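Local coordinates for protein putative immunoglobulin A1 protease (Bacteroides ovatus, PDB 3N6Z) that is of unconfirmed function but may be a protease that cleaves immunoglobulin A1, at residues A[149-154]-A[185-190]; A[118-123]-A[143-148]; A[221-226]-A[251-256]; A[123-128]-A[154-159]. One frame throughout, in Å; residues are numbered along the deposited sequence.

Interaction 1: residues A[149-154]-A[185-190]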
# COMPACT_ATOMS: atom_id res chain seq x y z
N ILE A 149 3.74 0.82 3.86
CA ILE A 149 4.52 -0.36 4.27
C ILE A 149 5.17 -1.03 3.08
O ILE A 149 6.34 -1.34 3.12
CB ILE A 149 3.65 -1.37 5.09
CG1 ILE A 149 3.49 -0.83 6.51
CG2 ILE A 149 4.27 -2.78 5.12
CD1 ILE A 149 2.29 -1.39 7.29
N ILE A 150 4.40 -1.29 2.02
CA ILE A 150 4.95 -2.01 0.88
C ILE A 150 5.85 -1.12 0.03
O ILE A 150 6.94 -1.55 -0.38
CB ILE A 150 3.84 -2.69 0.04
CG1 ILE A 150 2.99 -3.62 0.95
CG2 ILE A 150 4.45 -3.46 -1.15
CD1 ILE A 150 2.02 -4.59 0.25
N THR A 151 5.46 0.13 -0.19
CA THR A 151 6.28 1.03 -0.99
C THR A 151 5.99 2.47 -0.68
O THR A 151 4.90 2.81 -0.18
CB THR A 151 6.11 0.72 -2.50
OG1 THR A 151 7.17 1.31 -3.25
CG2 THR A 151 4.74 1.20 -3.00
N GLY A 152 6.94 3.33 -1.01
CA GLY A 152 6.73 4.78 -0.97
C GLY A 152 5.92 5.20 -2.17
O GLY A 152 4.77 5.60 -1.99
N TYR A 153 6.49 5.08 -3.36
CA TYR A 153 5.76 5.24 -4.62
C TYR A 153 5.44 3.89 -5.21
O TYR A 153 6.29 3.00 -5.27
CB TYR A 153 6.59 6.02 -5.66
CG TYR A 153 6.41 7.49 -5.60
CD1 TYR A 153 6.91 8.24 -4.55
CD2 TYR A 153 5.65 8.13 -6.57
CE1 TYR A 153 6.68 9.63 -4.50
CE2 TYR A 153 5.42 9.47 -6.54
CZ TYR A 153 5.91 10.22 -5.52
OH TYR A 153 5.62 11.58 -5.52
N LEU A 154 4.19 3.76 -5.69
CA LEU A 154 3.78 2.66 -6.53
C LEU A 154 3.68 3.20 -7.96
O LEU A 154 2.76 3.93 -8.31
CB LEU A 154 2.45 2.07 -6.10
CG LEU A 154 1.97 0.87 -6.93
CD1 LEU A 154 3.04 -0.22 -6.99
CD2 LEU A 154 0.64 0.34 -6.38
N GLY A 185 -1.61 2.67 4.16
CA GLY A 185 -1.36 1.32 4.69
C GLY A 185 -0.58 0.45 3.72
O GLY A 185 0.21 -0.39 4.14
N ILE A 186 -0.83 0.63 2.43
CA ILE A 186 -0.14 -0.12 1.36
C ILE A 186 1.00 0.71 0.74
O ILE A 186 2.16 0.27 0.73
CB ILE A 186 -1.14 -0.64 0.26
CG1 ILE A 186 -2.26 -1.51 0.85
CG2 ILE A 186 -0.38 -1.32 -0.90
CD1 ILE A 186 -1.82 -2.83 1.47
N ALA A 187 0.65 1.89 0.21
CA ALA A 187 1.62 2.73 -0.51
C ALA A 187 1.46 4.18 -0.08
O ALA A 187 0.34 4.65 0.14
CB ALA A 187 1.37 2.63 -2.04
N GLY A 188 2.56 4.91 -0.07
CA GLY A 188 2.48 6.36 0.19
C GLY A 188 1.78 7.10 -0.95
O GLY A 188 0.79 7.84 -0.73
N VAL A 189 2.27 6.87 -2.17
CA VAL A 189 1.82 7.56 -3.37
C VAL A 189 1.59 6.53 -4.48
O VAL A 189 2.49 5.75 -4.79
CB VAL A 189 2.85 8.63 -3.83
CG1 VAL A 189 2.25 9.45 -4.99
CG2 VAL A 189 3.30 9.53 -2.67
N LEU A 190 0.40 6.56 -5.07
CA LEU A 190 0.07 5.78 -6.26
C LEU A 190 0.26 6.72 -7.45
O LEU A 190 -0.29 7.84 -7.48
CB LEU A 190 -1.40 5.31 -6.20
CG LEU A 190 -1.99 4.61 -7.41
CD1 LEU A 190 -1.18 3.33 -7.80
CD2 LEU A 190 -3.48 4.24 -7.13
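The ring of Y153 lies flat against V189, the two side chains running side by side and pointing the same way. V189 CB sits 3.7 Å from the ring centroid, 8° off the normal, a CH-pi contact. The two methyls of V189 split over the ring, CG1 reaching CE2 at 3.5 Å and CG2 lying over the CE1 side. An alanine in place of Y153 would probably leave both V189 methyls without their ring cover and open a gap there.

On the opposite face the contacts are aliphatic: L154 CD2 meets L190 CD1 at 3.8 Å, and T151 CG2 packs on A187 CB. T151 OG1, anti to the backbone N (chi1 -163°), reaches forward along its own segment to donate to Y153 O at 2.8 Å, from above the carbonyl plane.

The backbones run parallel. I186 O takes the N-H of I150 and, weakly, that of T151. G188 N donates to T151 O, V189 N to G152 O, and L154 N to V189 O at 2.8 Å and a nearly straight 170°. Both segments turn a corner in step, at G152 and G188. Such matched parallel strands are typical of a beta-helix, or beta-solenoid.

Interaction 2: residues A[118-123]-A[143-148]. With SO4 (sulfate ion), chain B.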
# COMPACT_ATOMS: atom_id res chain seq x y z
N ASP A 118 16.06 6.57 1.95
CA ASP A 118 15.03 7.16 1.11
C ASP A 118 13.81 6.26 1.05
O ASP A 118 13.93 5.06 0.85
CB ASP A 118 15.55 7.39 -0.30
CG ASP A 118 16.53 8.51 -0.40
OD1 ASP A 118 16.59 9.32 0.54
OD2 ASP A 118 17.21 8.62 -1.43
N TYR A 119 12.63 6.86 1.18
CA TYR A 119 11.34 6.17 1.12
C TYR A 119 11.31 4.89 1.94
O TYR A 119 11.11 3.79 1.40
CB TYR A 119 10.93 5.93 -0.34
CG TYR A 119 10.68 7.18 -1.09
CD1 TYR A 119 9.57 7.97 -0.78
CD2 TYR A 119 11.52 7.61 -2.09
CE1 TYR A 119 9.32 9.16 -1.45
CE2 TYR A 119 11.29 8.82 -2.76
CZ TYR A 119 10.18 9.58 -2.46
OH TYR A 119 9.95 10.76 -3.13
N PRO A 120 11.43 5.03 3.27
CA PRO A 120 11.35 3.84 4.12
C PRO A 120 10.06 3.05 3.88
O PRO A 120 8.96 3.60 3.97
CB PRO A 120 11.40 4.42 5.54
CG PRO A 120 11.96 5.76 5.42
CD PRO A 120 11.67 6.26 4.04
N SER A 121 10.22 1.77 3.58
CA SER A 121 9.23 0.87 3.05
C SER A 121 9.98 -0.34 2.50
O SER A 121 11.22 -0.36 2.46
CB SER A 121 8.44 1.51 1.89
OG SER A 121 9.26 1.80 0.78
N PHE A 122 9.24 -1.36 2.02
CA PHE A 122 9.90 -2.52 1.49
C PHE A 122 10.61 -2.17 0.17
O PHE A 122 11.83 -2.34 0.05
CB PHE A 122 8.92 -3.70 1.35
CG PHE A 122 9.61 -5.03 1.13
CD1 PHE A 122 10.23 -5.70 2.17
CD2 PHE A 122 9.62 -5.60 -0.11
CE1 PHE A 122 10.88 -6.93 1.97
CE2 PHE A 122 10.23 -6.83 -0.31
CZ PHE A 122 10.84 -7.48 0.74
N PHE A 123 9.86 -1.66 -0.81
CA PHE A 123 10.37 -1.43 -2.17
C PHE A 123 10.92 -0.02 -2.40
O PHE A 123 11.73 0.18 -3.33
CB PHE A 123 9.34 -1.73 -3.23
CG PHE A 123 8.93 -3.16 -3.30
CD1 PHE A 123 9.80 -4.14 -3.73
CD2 PHE A 123 7.66 -3.54 -2.90
CE1 PHE A 123 9.43 -5.47 -3.76
CE2 PHE A 123 7.26 -4.87 -2.95
CZ PHE A 123 8.15 -5.83 -3.39
N ALA A 143 10.12 11.04 9.00
CA ALA A 143 9.81 12.43 9.39
C ALA A 143 9.82 13.38 8.22
O ALA A 143 9.55 14.56 8.39
CB ALA A 143 10.84 12.92 10.44
N ARG A 144 10.15 12.89 7.04
CA ARG A 144 10.42 13.74 5.87
C ARG A 144 9.67 13.40 4.58
O ARG A 144 9.51 14.27 3.72
CB ARG A 144 11.92 13.70 5.54
CG ARG A 144 12.84 13.89 6.73
CD ARG A 144 12.73 15.26 7.37
NE ARG A 144 13.56 15.24 8.58
CZ ARG A 144 13.32 15.92 9.71
NH1 ARG A 144 12.27 16.75 9.82
NH2 ARG A 144 14.16 15.76 10.73
N GLN A 145 9.25 12.14 4.42
CA GLN A 145 8.72 11.65 3.14
C GLN A 145 7.41 10.92 3.33
O GLN A 145 7.07 10.43 4.42
CB GLN A 145 9.71 10.73 2.44
CG GLN A 145 11.02 11.42 2.08
CD GLN A 145 11.98 10.47 1.42
OE1 GLN A 145 12.38 9.49 2.03
NE2 GLN A 145 12.33 10.74 0.17
N GLY A 146 6.68 10.84 2.23
CA GLY A 146 5.43 10.10 2.17
C GLY A 146 5.67 8.64 1.87
O GLY A 146 6.38 8.29 0.90
N ILE A 147 5.09 7.78 2.70
CA ILE A 147 5.41 6.35 2.66
C ILE A 147 4.20 5.46 2.95
O ILE A 147 3.17 5.92 3.39
CB ILE A 147 6.56 6.00 3.60
CG1 ILE A 147 6.17 6.22 5.08
CG2 ILE A 147 7.88 6.69 3.23
CD1 ILE A 147 7.17 5.67 6.09
N GLY A 148 4.38 4.19 2.62
CA GLY A 148 3.52 3.09 3.00
C GLY A 148 4.36 1.88 3.32
O GLY A 148 5.57 1.88 3.12
S SO4 B . 17.25 13.97 9.40
O1 SO4 B . 18.08 14.68 8.41
O2 SO4 B . 17.12 14.85 10.57
O3 SO4 B . 15.90 13.68 8.86
O4 SO4 B . 17.94 12.73 9.77
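Q145 lays its amide on the ring of Y119, joining successive coils of a beta-solenoid where the chain is irregular before 125-131 and only weakly strand-like at 147-148. The ring and amide planes are 24° apart and stacked, with Q145 NE2 3.5 Å above the ring plane over its centre. Q145 CG stands anti to the carbonyl carbon (chi1 -62°) and the chain is extended beyond it, which carries the amide across to the other segment. The same amide is gripped at its oxygen: Y119 N donates to Q145 OE1 at 2.8 Å with an angle of 164° at the hydrogen, from a position tilted out of the carbonyl plane. One residue thus binds both ends of the amide, by backbone N-H and by ring face, and this fixes its rotation. At the ring edge, in plane, G146 O approaches Y119 CD1, while Y119 OH is hydrogen-bonded to a glycerol.

Deeper in, I147 CG2, anti to the carbonyl carbon, packs against P120 CD at 3.9 Å and also lies close to P120 O, a buried carbonyl with no polar partner in the model. R144 turns to a sulfate ion instead, its NE donating to O3. S121 OG, held between the backbone N and carbonyl carbon, donates to Y119 O at 2.8 Å and accepts from G124 N, while S121 CB lies 3.1 Å from G148 O.

Interaction 3: residues A[221-226]-A[251-256]. With SO4 (sulfate ion), chain C.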
# COMPACT_ATOMS: atom_id res chain seq x y z
N GLY A 221 -4.24 7.90 3.98
CA GLY A 221 -5.27 6.97 3.51
C GLY A 221 -5.09 5.59 4.08
O GLY A 221 -3.97 5.11 4.25
N GLY A 222 -6.20 4.86 4.23
CA GLY A 222 -6.13 3.48 4.70
C GLY A 222 -5.31 2.61 3.77
O GLY A 222 -4.60 1.71 4.22
N ILE A 223 -5.42 2.87 2.45
CA ILE A 223 -4.70 2.14 1.41
C ILE A 223 -3.53 2.94 0.83
O ILE A 223 -2.38 2.45 0.82
CB ILE A 223 -5.65 1.65 0.30
CG1 ILE A 223 -6.68 0.69 0.90
CG2 ILE A 223 -4.89 1.02 -0.90
CD1 ILE A 223 -6.15 -0.68 1.37
N ALA A 224 -3.79 4.16 0.35
CA ALA A 224 -2.79 5.01 -0.26
C ALA A 224 -2.94 6.43 0.29
O ALA A 224 -4.05 6.94 0.44
CB ALA A 224 -2.93 5.00 -1.80
N GLY A 225 -1.81 7.11 0.48
CA GLY A 225 -1.88 8.51 0.90
C GLY A 225 -2.30 9.48 -0.17
O GLY A 225 -3.19 10.32 0.06
N ARG A 226 -1.68 9.36 -1.34
CA ARG A 226 -1.75 10.36 -2.38
C ARG A 226 -1.81 9.67 -3.74
O ARG A 226 -1.19 8.63 -3.93
CB ARG A 226 -0.50 11.25 -2.25
CG ARG A 226 -0.33 12.36 -3.27
CD ARG A 226 1.04 12.99 -3.07
NE ARG A 226 1.24 14.07 -4.04
CZ ARG A 226 2.43 14.56 -4.36
NH1 ARG A 226 3.53 14.15 -3.73
NH2 ARG A 226 2.51 15.50 -5.31
N GLY A 251 -8.52 10.01 4.33
CA GLY A 251 -9.50 9.17 3.67
C GLY A 251 -9.41 7.73 4.12
O GLY A 251 -8.31 7.20 4.34
N GLY A 252 -10.55 7.04 4.17
CA GLY A 252 -10.55 5.62 4.51
C GLY A 252 -9.81 4.78 3.48
O GLY A 252 -9.23 3.75 3.85
N ILE A 253 -9.82 5.21 2.23
CA ILE A 253 -9.08 4.56 1.16
C ILE A 253 -7.87 5.41 0.72
O ILE A 253 -6.73 4.91 0.72
CB ILE A 253 -9.97 4.18 -0.04
CG1 ILE A 253 -11.04 3.17 0.38
CG2 ILE A 253 -9.13 3.60 -1.19
CD1 ILE A 253 -10.54 1.79 0.79
N LEU A 254 -8.14 6.66 0.35
CA LEU A 254 -7.15 7.54 -0.27
C LEU A 254 -7.17 8.89 0.42
O LEU A 254 -8.23 9.50 0.56
CB LEU A 254 -7.43 7.70 -1.78
CG LEU A 254 -6.55 8.70 -2.56
CD1 LEU A 254 -5.08 8.20 -2.64
CD2 LEU A 254 -7.13 9.02 -3.93
N GLY A 255 -6.00 9.42 0.79
CA GLY A 255 -5.93 10.78 1.35
C GLY A 255 -6.27 11.88 0.35
O GLY A 255 -7.24 12.63 0.56
N GLN A 256 -5.50 11.96 -0.72
CA GLN A 256 -5.56 13.07 -1.67
C GLN A 256 -5.40 12.65 -3.11
O GLN A 256 -4.50 11.87 -3.43
CB GLN A 256 -4.47 14.10 -1.35
CG GLN A 256 -4.23 15.15 -2.44
CD GLN A 256 -3.36 16.30 -2.00
OE1 GLN A 256 -3.55 16.87 -0.92
NE2 GLN A 256 -2.39 16.66 -2.86
S SO4 C . 6.04 16.30 -5.78
O1 SO4 C . 7.37 15.91 -6.25
O2 SO4 C . 5.98 17.74 -5.51
O3 SO4 C . 5.05 15.97 -6.79
O4 SO4 C . 5.80 15.59 -4.53
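I223 and I253 adopt the same side-chain shape, with CG1 anti to the carbonyl carbon (chi1 -62° in both) and the second torsions, which place CD1, also alike. The two lie side by side, pointing the same way, and I223 CG1 meets I253 CD1 at 4.0 Å. L254 CG is anti to the backbone N (chi1 175°), and its CD1 comes back over segment 221-226, 3.9 Å from A224 CB and also against the carbonyl carbon of R226.

The backbones are parallel and closely bonded. I253 O is gripped by two donors, I223 N and A224 N, the latter at 3.1 Å and almost straight. The return bonds are G255 N to A224 O and Q256 N to G225 O, and at the other end G222 N reaches G251 O at 3.2 Å. Two glycines have no room for a CB across the contact: one on G222 would collide with G252 O, and one on G255 with G225 O. Corners fall at G225 and G255.

Beyond the corner R226 is extended from CG to NE. Its guanidinium meets a sulfate ion edge-on, NH1 donating to O4 at 2.8 Å and NH2 to O3. NH2 also forms a salt bridge with D258, whose carboxylate accepts a hydrogen bond from Q256 NE2 too.

The pair belongs to successive coils of the beta-solenoid. Strand 189-190 borders 224-227, with I223 packed on I186 and R226 bonded through its backbone to G188; strand 287-289 borders 254-257 on the other side. I253 and L254 also pack on I265 and I263 of strand 263-266.

Interaction 4: residues A[123-128]-A[154-159]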
# COMPACT_ATOMS: atom_id res chain seq x y z
N PHE A 123 9.86 -1.66 -0.81
CA PHE A 123 10.37 -1.43 -2.17
C PHE A 123 10.92 -0.02 -2.40
O PHE A 123 11.73 0.18 -3.33
CB PHE A 123 9.34 -1.73 -3.23
CG PHE A 123 8.93 -3.16 -3.30
CD1 PHE A 123 9.80 -4.14 -3.73
CD2 PHE A 123 7.66 -3.54 -2.90
CE1 PHE A 123 9.43 -5.47 -3.76
CE2 PHE A 123 7.26 -4.87 -2.95
CZ PHE A 123 8.15 -5.83 -3.39
N GLY A 124 10.42 0.99 -1.65
CA GLY A 124 10.80 2.38 -1.90
C GLY A 124 10.02 2.99 -3.05
O GLY A 124 9.09 3.79 -2.83
N VAL A 125 10.37 2.56 -4.25
CA VAL A 125 9.64 2.88 -5.48
C VAL A 125 9.47 1.56 -6.23
O VAL A 125 10.48 0.95 -6.59
CB VAL A 125 10.37 3.91 -6.38
CG1 VAL A 125 9.65 4.06 -7.73
CG2 VAL A 125 10.53 5.26 -5.63
N LEU A 126 8.22 1.12 -6.41
CA LEU A 126 7.94 -0.14 -7.09
C LEU A 126 7.59 0.10 -8.56
O LEU A 126 6.53 0.68 -8.85
CB LEU A 126 6.84 -0.93 -6.37
CG LEU A 126 6.51 -2.28 -7.03
CD1 LEU A 126 7.73 -3.22 -7.21
CD2 LEU A 126 5.40 -2.99 -6.24
N CYS A 127 8.48 -0.36 -9.43
CA CYS A 127 8.29 -0.37 -10.86
C CYS A 127 8.27 -1.85 -11.24
O CYS A 127 9.27 -2.52 -11.13
CB CYS A 127 9.39 0.37 -11.59
SG CYS A 127 9.54 2.10 -11.17
N GLY A 128 7.09 -2.33 -11.60
CA GLY A 128 6.82 -3.77 -11.74
C GLY A 128 5.63 -4.20 -10.94
O GLY A 128 4.61 -3.50 -10.91
N LEU A 154 4.19 3.76 -5.69
CA LEU A 154 3.78 2.66 -6.53
C LEU A 154 3.68 3.20 -7.96
O LEU A 154 2.76 3.93 -8.31
CB LEU A 154 2.45 2.07 -6.10
CG LEU A 154 1.97 0.87 -6.93
CD1 LEU A 154 3.04 -0.22 -6.99
CD2 LEU A 154 0.64 0.34 -6.38
N GLY A 155 4.66 2.81 -8.77
CA GLY A 155 4.87 3.41 -10.06
C GLY A 155 5.51 4.78 -9.98
O GLY A 155 5.57 5.40 -8.92
N LEU A 156 5.99 5.25 -11.13
CA LEU A 156 6.49 6.61 -11.28
C LEU A 156 5.56 7.37 -12.21
O LEU A 156 4.88 6.79 -13.05
CB LEU A 156 7.90 6.60 -11.84
CG LEU A 156 8.98 6.09 -10.88
CD1 LEU A 156 10.29 5.86 -11.61
CD2 LEU A 156 9.10 7.04 -9.70
N LYS A 157 5.50 8.68 -12.04
CA LYS A 157 4.51 9.50 -12.75
C LYS A 157 5.00 9.86 -14.17
O LYS A 157 6.12 10.37 -14.33
CB LYS A 157 4.26 10.79 -11.99
CG LYS A 157 3.11 11.61 -12.55
CD LYS A 157 2.99 12.94 -11.82
CE LYS A 157 4.05 13.92 -12.27
NZ LYS A 157 3.94 15.26 -11.61
N ASP A 158 4.14 9.62 -15.16
CA ASP A 158 4.33 10.21 -16.51
C ASP A 158 5.72 9.93 -17.10
O ASP A 158 6.41 10.86 -17.56
CB ASP A 158 4.09 11.73 -16.46
CG ASP A 158 2.65 12.11 -16.16
OD1 ASP A 158 1.77 11.36 -16.57
OD2 ASP A 158 2.43 13.19 -15.57
N LYS A 159 6.12 8.68 -17.07
CA LYS A 159 7.32 8.25 -17.74
C LYS A 159 6.96 7.82 -19.16
O LYS A 159 5.80 7.64 -19.53
CB LYS A 159 8.03 7.16 -16.93
CG LYS A 159 8.36 7.59 -15.48
CD LYS A 159 9.18 8.90 -15.43
CE LYS A 159 9.71 9.22 -14.05
NZ LYS A 159 10.62 10.42 -14.10
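L126 and L154 are paired in parallel, their CA atoms 5.0 Å apart, and G155 N donates to L126 O at 2.8 Å to close the pairing where 154-159 leaves the sheet. This is one rung of a beta-solenoid, strand 125-131 stacked on the following coil. G155 has a positive phi (76°), which favours glycine, and beyond it the chain departs into a long loop.

The two leucines share one conformation, CG anti to the backbone N (chi1 -179° in each), and lie side by side, pointing the same way. L154 CD1 touches L126 CD2 at 3.7 Å and also rests against L126 CB, and I168 of strand 166-169 packs against both residues.

L156 works on the other side of the strand. Its CG is anti to the carbonyl carbon, and its branches divide between two residues of segment 123-128. V125 and L156 cross at about a right angle, with V125 CG1 3.6 Å from L156 CD2, while C127 SG lies 3.9 Å from L156 CD1. An alanine here would probably leave V125 CG1 and C127 SG without their apolar partner and open a gap between them and the 154-159 segment. The backbone oxygen of L156 accepts a hydrogen bond from Y194 OH.

All four contacts join neighbouring coils of one parallel beta-solenoid. Interactions 2 and 1 follow in series along the chain, their centres about 8 Å apart, and touch through backbone bonds from F122 and F123 to I149 and I150. Interaction 4 crosses both: it shares F123 with interaction 2 and L154 with interaction 1, and continues the strand stacking of interaction 1 beyond the corner at G152. Interaction 3 comes later, its centre about 10 Å from that of interaction 1, with strands 189-190 and 224-227 as neighbours, and about 17 Å from that of interaction 4. Strands 125-131, 153-154, 189-190, 224-227 and 254-257 thus stack in chain order, so the solenoid grows coil by coil.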